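Local coordinates for hypothetical protein TT1426 (Thermus thermophilus, PDB 1WD5) that is of unconfirmed function but belongs to the type I phosphoribosyltransferase family and so probably transfers glycosyl groups, at residues A[57-60]-A[64-67]; A[107-112]-A[201-206]. All blocks are in the same frame, centred on the assembly; numbering follows the deposited sequence.

Contact 1. Residues A[57-60]-A[64-67]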
ATOM      1  N   VAL A  57       7.196  -3.022  11.448  1.00 15.02           N
ATOM      2  CA  VAL A  57       7.861  -3.537  12.643  1.00 13.97           C
ATOM      3  C   VAL A  57       8.462  -2.294  13.290  1.00 15.91           C
ATOM      4  O   VAL A  57       9.438  -1.738  12.783  1.00 13.58           O
ATOM      5  CB  VAL A  57       8.983  -4.538  12.269  1.00 14.47           C
ATOM      6  CG1 VAL A  57       9.793  -4.910  13.497  1.00 15.41           C
ATOM      7  CG2 VAL A  57       8.374  -5.784  11.649  1.00 14.19           C
ATOM      8  N   GLY A  58       7.860  -1.851  14.393  1.00 16.77           N
ATOM      9  CA  GLY A  58       8.321  -0.649  15.064  1.00 18.74           C
ATOM     10  C   GLY A  58       9.456  -0.824  16.048  1.00 20.47           C
ATOM     11  O   GLY A  58       9.761  -1.936  16.468  1.00 20.46           O
ATOM     12  N   ALA A  59      10.070   0.294  16.425  1.00 22.15           N
ATOM     13  CA  ALA A  59      11.196   0.306  17.354  1.00 22.03           C
ATOM     14  C   ALA A  59      10.772   0.178  18.818  1.00 23.64           C
ATOM     15  O   ALA A  59       9.623   0.444  19.173  1.00 21.47           O
ATOM     16  CB  ALA A  59      11.995   1.583  17.162  1.00 21.92           C
ATOM     17  N   PRO A  60      11.708  -0.228  19.691  1.00 24.72           N
ATOM     18  CA  PRO A  60      11.415  -0.384  21.119  1.00 26.77           C
ATOM     19  C   PRO A  60      10.894   0.911  21.747  1.00 28.81           C
ATOM     20  O   PRO A  60      11.532   1.964  21.657  1.00 28.79           O
ATOM     21  CB  PRO A  60      12.760  -0.811  21.700  1.00 27.06           C
ATOM     22  CG  PRO A  60      13.386  -1.574  20.567  1.00 27.31           C
ATOM     23  CD  PRO A  60      13.074  -0.688  19.384  1.00 26.01           C
ATOM     24  N   GLU A  64       5.914   4.204  16.298  1.00 32.00           N
ATOM     25  CA  GLU A  64       5.807   5.003  15.085  1.00 31.12           C
ATOM     26  C   GLU A  64       7.083   5.023  14.254  1.00 28.95           C
ATOM     27  O   GLU A  64       7.067   5.438  13.096  1.00 26.95           O
ATOM     28  CB  GLU A  64       5.381   6.435  15.417  1.00 35.26           C
ATOM     29  CG  GLU A  64       3.987   6.537  16.029  1.00 38.99           C
ATOM     30  CD  GLU A  64       2.980   5.625  15.343  1.00 42.33           C
ATOM     31  OE1 GLU A  64       2.984   4.406  15.631  1.00 42.82           O
ATOM     32  OE2 GLU A  64       2.192   6.122  14.510  1.00 44.45           O
ATOM     33  N   PHE A  65       8.191   4.578  14.840  1.00 25.66           N
ATOM     34  CA  PHE A  65       9.447   4.551  14.105  1.00 23.92           C
ATOM     35  C   PHE A  65       9.709   3.142  13.594  1.00 21.77           C
ATOM     36  O   PHE A  65       9.930   2.212  14.374  1.00 19.44           O
ATOM     37  CB  PHE A  65      10.610   5.011  14.986  1.00 25.30           C
ATOM     38  CG  PHE A  65      11.912   5.121  14.245  1.00 27.28           C
ATOM     39  CD1 PHE A  65      12.017   5.934  13.118  1.00 29.13           C
ATOM     40  CD2 PHE A  65      13.027   4.405  14.659  1.00 28.02           C
ATOM     41  CE1 PHE A  65      13.217   6.031  12.416  1.00 29.61           C
ATOM     42  CE2 PHE A  65      14.233   4.495  13.964  1.00 28.51           C
ATOM     43  CZ  PHE A  65      14.328   5.307  12.842  1.00 29.53           C
ATOM     44  N   ALA A  66       9.694   3.004  12.272  1.00 19.17           N
ATOM     45  CA  ALA A  66       9.888   1.718  11.613  1.00 17.40           C
ATOM     46  C   ALA A  66      11.333   1.234  11.524  1.00 16.98           C
ATOM     47  O   ALA A  66      12.225   1.983  11.135  1.00 16.89           O
ATOM     48  CB  ALA A  66       9.283   1.776  10.204  1.00 17.26           C
ATOM     49  N   LEU A  67      11.552  -0.029  11.883  1.00 15.47           N
ATOM     50  CA  LEU A  67      12.876  -0.634  11.797  1.00 14.99           C
ATOM     51  C   LEU A  67      12.829  -1.707  10.713  1.00 15.64           C
ATOM     52  O   LEU A  67      13.858  -2.263  10.328  1.00 17.56           O
ATOM     53  CB  LEU A  67      13.289  -1.267  13.136  1.00 15.34           C
ATOM     54  CG  LEU A  67      13.484  -0.325  14.329  1.00 13.39           C
ATOM     55  CD1 LEU A  67      14.015  -1.112  15.522  1.00 13.29           C
ATOM     56  CD2 LEU A  67      14.455   0.785  13.957  1.00 13.96           C
TER

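Contact 2. Residues A[107-112]-A[201-206]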
ATOM      1  N   GLU A 107      -5.426 -14.831   5.281  1.00 16.58           N
ATOM      2  CA  GLU A 107      -5.999 -16.127   4.923  1.00 18.04           C
ATOM      3  C   GLU A 107      -7.334 -15.972   4.208  1.00 17.81           C
ATOM      4  O   GLU A 107      -7.579 -16.634   3.201  1.00 14.99           O
ATOM      5  CB  GLU A 107      -6.196 -17.015   6.163  1.00 19.96           C
ATOM      6  CG  GLU A 107      -4.925 -17.288   6.962  1.00 26.75           C
ATOM      7  CD  GLU A 107      -5.106 -18.374   8.026  1.00 31.19           C
ATOM      8  OE1 GLU A 107      -6.212 -18.476   8.602  1.00 34.19           O
ATOM      9  OE2 GLU A 107      -4.134 -19.116   8.295  1.00 30.67           O
ATOM     10  N   ARG A 108      -8.202 -15.101   4.715  1.00 17.61           N
ATOM     11  CA  ARG A 108      -9.497 -14.933   4.069  1.00 19.33           C
ATOM     12  C   ARG A 108      -9.406 -14.251   2.713  1.00 17.40           C
ATOM     13  O   ARG A 108     -10.157 -14.595   1.803  1.00 16.00           O
ATOM     14  CB  ARG A 108     -10.487 -14.196   4.984  1.00 22.79           C
ATOM     15  CG  ARG A 108     -10.024 -12.886   5.566  1.00 28.84           C
ATOM     16  CD  ARG A 108     -10.885 -12.540   6.787  1.00 36.66           C
ATOM     17  NE  ARG A 108     -10.374 -11.384   7.524  1.00 42.98           N
ATOM     18  CZ  ARG A 108     -10.685 -11.097   8.785  1.00 43.61           C
ATOM     19  NH1 ARG A 108     -11.511 -11.883   9.465  1.00 45.80           N
ATOM     20  NH2 ARG A 108     -10.165 -10.023   9.367  1.00 44.10           N
ATOM     21  N   TYR A 109      -8.496 -13.296   2.561  1.00 16.34           N
ATOM     22  CA  TYR A 109      -8.350 -12.628   1.270  1.00 14.55           C
ATOM     23  C   TYR A 109      -7.770 -13.612   0.247  1.00 14.98           C
ATOM     24  O   TYR A 109      -8.218 -13.666  -0.900  1.00 15.26           O
ATOM     25  CB  TYR A 109      -7.416 -11.416   1.375  1.00 14.35           C
ATOM     26  CG  TYR A 109      -7.981 -10.195   2.089  1.00 16.11           C
ATOM     27  CD1 TYR A 109      -7.195  -9.052   2.258  1.00 17.12           C
ATOM     28  CD2 TYR A 109      -9.284 -10.172   2.582  1.00 15.35           C
ATOM     29  CE1 TYR A 109      -7.687  -7.923   2.896  1.00 14.98           C
ATOM     30  CE2 TYR A 109      -9.793  -9.038   3.225  1.00 15.64           C
ATOM     31  CZ  TYR A 109      -8.983  -7.918   3.377  1.00 15.80           C
ATOM     32  OH  TYR A 109      -9.458  -6.785   4.000  1.00 12.78           O
ATOM     33  N   ARG A 110      -6.779 -14.395   0.663  1.00 14.02           N
ATOM     34  CA  ARG A 110      -6.149 -15.349  -0.245  1.00 15.87           C
ATOM     35  C   ARG A 110      -7.067 -16.497  -0.627  1.00 17.52           C
ATOM     36  O   ARG A 110      -6.833 -17.175  -1.625  1.00 18.29           O
ATOM     37  CB  ARG A 110      -4.844 -15.884   0.354  1.00 14.80           C
ATOM     38  CG  ARG A 110      -3.729 -14.836   0.414  1.00 16.31           C
ATOM     39  CD  ARG A 110      -3.515 -14.201  -0.955  1.00 15.14           C
ATOM     40  NE  ARG A 110      -2.646 -13.023  -0.927  1.00 15.37           N
ATOM     41  CZ  ARG A 110      -2.753 -12.010  -1.784  1.00 15.28           C
ATOM     42  NH1 ARG A 110      -3.690 -12.043  -2.720  1.00 11.34           N
ATOM     43  NH2 ARG A 110      -1.926 -10.974  -1.717  1.00 13.76           N
ATOM     44  N   ARG A 111      -8.115 -16.717   0.160  1.00 18.09           N
ATOM     45  CA  ARG A 111      -9.057 -17.778  -0.153  1.00 19.94           C
ATOM     46  C   ARG A 111      -9.893 -17.396  -1.377  1.00 20.31           C
ATOM     47  O   ARG A 111     -10.319 -18.266  -2.136  1.00 20.95           O
ATOM     48  CB  ARG A 111      -9.967 -18.043   1.041  1.00 22.47           C
ATOM     49  CG  ARG A 111     -10.963 -19.175   0.833  1.00 26.25           C
ATOM     50  CD  ARG A 111     -11.459 -19.670   2.178  1.00 27.59           C
ATOM     51  NE  ARG A 111     -10.349 -20.179   2.973  1.00 30.76           N
ATOM     52  CZ  ARG A 111     -10.149 -19.892   4.257  1.00 32.72           C
ATOM     53  NH1 ARG A 111     -10.992 -19.093   4.897  1.00 31.76           N
ATOM     54  NH2 ARG A 111      -9.104 -20.400   4.899  1.00 32.43           N
ATOM     55  N   VAL A 112     -10.118 -16.097  -1.573  1.00 19.09           N
ATOM     56  CA  VAL A 112     -10.905 -15.627  -2.713  1.00 19.27           C
ATOM     57  C   VAL A 112     -10.068 -15.140  -3.899  1.00 20.05           C
ATOM     58  O   VAL A 112     -10.572 -15.055  -5.016  1.00 20.69           O
ATOM     59  CB  VAL A 112     -11.879 -14.493  -2.302  1.00 19.50           C
ATOM     60  CG1 VAL A 112     -12.831 -14.990  -1.236  1.00 19.89           C
ATOM     61  CG2 VAL A 112     -11.106 -13.288  -1.797  1.00 18.25           C
ATOM     62  N   ALA A 201     -15.271  -8.986  -1.895  1.00 14.67           N
ATOM     63  CA  ALA A 201     -16.138  -8.903  -3.070  1.00 14.82           C
ATOM     64  C   ALA A 201     -15.333  -8.388  -4.263  1.00 15.47           C
ATOM     65  O   ALA A 201     -15.454  -8.898  -5.378  1.00 15.04           O
ATOM     66  CB  ALA A 201     -17.305  -7.974  -2.790  1.00 13.40           C
ATOM     67  N   ILE A 202     -14.504  -7.376  -4.019  1.00 13.92           N
ATOM     68  CA  ILE A 202     -13.676  -6.807  -5.071  1.00 14.78           C
ATOM     69  C   ILE A 202     -12.637  -7.816  -5.549  1.00 15.56           C
ATOM     70  O   ILE A 202     -12.473  -8.020  -6.751  1.00 17.03           O
ATOM     71  CB  ILE A 202     -12.962  -5.538  -4.579  1.00 14.59           C
ATOM     72  CG1 ILE A 202     -13.997  -4.441  -4.317  1.00 15.53           C
ATOM     73  CG2 ILE A 202     -11.941  -5.079  -5.611  1.00 17.23           C
ATOM     74  CD1 ILE A 202     -13.419  -3.181  -3.727  1.00 14.55           C
ATOM     75  N   LEU A 203     -11.951  -8.455  -4.606  1.00 14.56           N
ATOM     76  CA  LEU A 203     -10.926  -9.440  -4.933  1.00 15.78           C
ATOM     77  C   LEU A 203     -11.445 -10.639  -5.740  1.00 17.11           C
ATOM     78  O   LEU A 203     -10.729 -11.180  -6.588  1.00 17.23           O
ATOM     79  CB  LEU A 203     -10.258  -9.946  -3.646  1.00 15.51           C
ATOM     80  CG  LEU A 203      -9.374  -8.966  -2.863  1.00 15.03           C
ATOM     81  CD1 LEU A 203      -8.872  -9.633  -1.583  1.00 15.61           C
ATOM     82  CD2 LEU A 203      -8.197  -8.537  -3.723  1.00 17.22           C
ATOM     83  N   LEU A 204     -12.681 -11.052  -5.466  1.00 16.29           N
ATOM     84  CA  LEU A 204     -13.296 -12.192  -6.151  1.00 17.60           C
ATOM     85  C   LEU A 204     -13.359 -12.034  -7.664  1.00 16.53           C
ATOM     86  O   LEU A 204     -13.196 -13.007  -8.402  1.00 15.74           O
ATOM     87  CB  LEU A 204     -14.713 -12.432  -5.610  1.00 19.50           C
ATOM     88  CG  LEU A 204     -14.833 -13.175  -4.278  1.00 23.74           C
ATOM     89  CD1 LEU A 204     -16.241 -13.027  -3.715  1.00 23.99           C
ATOM     90  CD2 LEU A 204     -14.494 -14.646  -4.486  1.00 22.63           C
ATOM     91  N   GLU A 205     -13.598 -10.810  -8.124  1.00 18.18           N
ATOM     92  CA  GLU A 205     -13.684 -10.529  -9.557  1.00 18.14           C
ATOM     93  C   GLU A 205     -12.354 -10.747 -10.284  1.00 18.57           C
ATOM     94  O   GLU A 205     -12.323 -10.846 -11.517  1.00 17.11           O
ATOM     95  CB  GLU A 205     -14.140  -9.081  -9.794  1.00 19.42           C
ATOM     96  CG  GLU A 205     -15.639  -8.821  -9.649  1.00 22.10           C
ATOM     97  CD  GLU A 205     -16.470  -9.530 -10.717  1.00 23.36           C
ATOM     98  OE1 GLU A 205     -16.618 -10.766 -10.639  1.00 23.98           O
ATOM     99  OE2 GLU A 205     -16.973  -8.854 -11.638  1.00 21.52           O
ATOM    100  N   TRP A 206     -11.257 -10.825  -9.533  1.00 17.09           N
ATOM    101  CA  TRP A 206      -9.946 -10.998 -10.157  1.00 17.47           C
ATOM    102  C   TRP A 206      -9.342 -12.393 -10.064  1.00 19.06           C
ATOM    103  O   TRP A 206      -8.201 -12.605 -10.476  1.00 20.67           O
ATOM    104  CB  TRP A 206      -8.954  -9.970  -9.598  1.00 15.11           C
ATOM    105  CG  TRP A 206      -9.375  -8.547  -9.859  1.00 11.95           C
ATOM    106  CD1 TRP A 206     -10.185  -7.772  -9.078  1.00 11.46           C
ATOM    107  CD2 TRP A 206      -9.055  -7.756 -11.012  1.00 12.97           C
ATOM    108  NE1 TRP A 206     -10.393  -6.546  -9.676  1.00 10.07           N
ATOM    109  CE2 TRP A 206      -9.710  -6.513 -10.863  1.00 12.19           C
ATOM    110  CE3 TRP A 206      -8.279  -7.979 -12.158  1.00 13.28           C
ATOM    111  CZ2 TRP A 206      -9.612  -5.496 -11.817  1.00 12.62           C
ATOM    112  CZ3 TRP A 206      -8.183  -6.960 -13.108  1.00 12.86           C
ATOM    113  CH2 TRP A 206      -8.846  -5.738 -12.929  1.00 13.71           C
TER

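Contact 1. Residues A[57-60]-A[64-67]
Val57 O accepts the amide of Leu67 N at 2.9 Å, with the N-H pointing almost straight at the oxygen (175°). This bond lies near the turn of a beta hairpin, in which the strand 48-59 of the mixed phosphoribosyltransferase sheet turns back antiparallel into the strand 66-71. Gly58 comes next and faces Ala66 as a non-hydrogen-bonded pair, their CA atoms 4.5 Å apart. Gly58 CA also lies 3.4 Å from Phe65 O in a CA-H...O contact, and the backbone N and O of the glycine are hydrogen-bonded from the helix 88-112, N by Glu94 and O by Tyr90. Beyond the glycine, Ala59 N closes the second backbone bond, 2.8 Å to Phe65 O; here the N-H is bent, at 138°. The methyl of Ala59 touches two side chains of residues 64-67. Ala59 CB meets the edge of the Phe65 ring near the ring plane, 3.9 Å from Phe65 CD2, while Tyr85 packs edge-to-face with the same ring. Ala59 CB also lies 3.7 Å from Leu67 CG, a branch point turned away from its own carbonyl carbon (chi1 -65°) and back over the first strand. A serine in place of Leu67 would probably open a gap beside the Ala59 methyl and leave it without its leucine neighbour. At Pro60 the chain leaves the strand, and Pro60 CD rests 4.0 Å from Leu67 CD1, the two side chains crossing at about a right angle.

Contact 2. Residues A[107-112]-A[201-206]
Val112 and Leu204 mark the closest approach of the two backbones, with their CA atoms 5.4 Å apart where the last turns of two helices meet. No hydrogen bond joins the two segments; the backbone bonds here stay within each segment, as from Val112 N to Tyr109 O and from Trp206 N to Leu203 O. Val112 points at the other segment and takes both leucines. Its CB is pressed against Leu204 CD2 at 3.4 Å, tighter than usual for two carbons, and its CG1 lies 3.7 Å from that same methyl. The other branch, CG2, meets Leu203 CB at 3.9 Å, so the two arms of the valine divide between successive leucines. This is helix-to-helix apolar packing within the phosphoribosyltransferase-like alpha/beta fold, joining the C-terminal end of the long helix 88-112 to the late helix 196-204. Leu203 goes deeper than Leu204: its CD1 lies 3.7 Å from Tyr109 CB and 3.8 Å from Tyr109 CG, approaching the root of the tyrosine obliquely, and its side chain also touches Leu49 of the central sheet. With chi1 at -73°, Tyr109 CG stands opposite its carbonyl carbon; the ring leads away from Leu203, and its hydroxyl hydrogen-bonds Asp196 in the first turn of the helix 196-204. From the neighbouring position, Arg110 turns its guanidinium to salt bridges with Asp50 and Glu72.

In the fold
From the N terminus, the chain passes through the helix 6-17, the strand 26-29 and the helix 33-45 before entering the long strand 48-59, at whose end contact 1 closes a hairpin, with only three residues between its two segments. The strands 66-71 and 76-78 follow, and the helix 88-112, its start beside the hairpin, then runs back to contact 2 at its far end. Contact 2 closes a much longer loop of 88 residues that carries the parallel strands 122-126, 150-155 and 171-174. The two closures lie in series, neither nested nor crossed, with centres about 30 Å apart, and this one helix takes part at both sites.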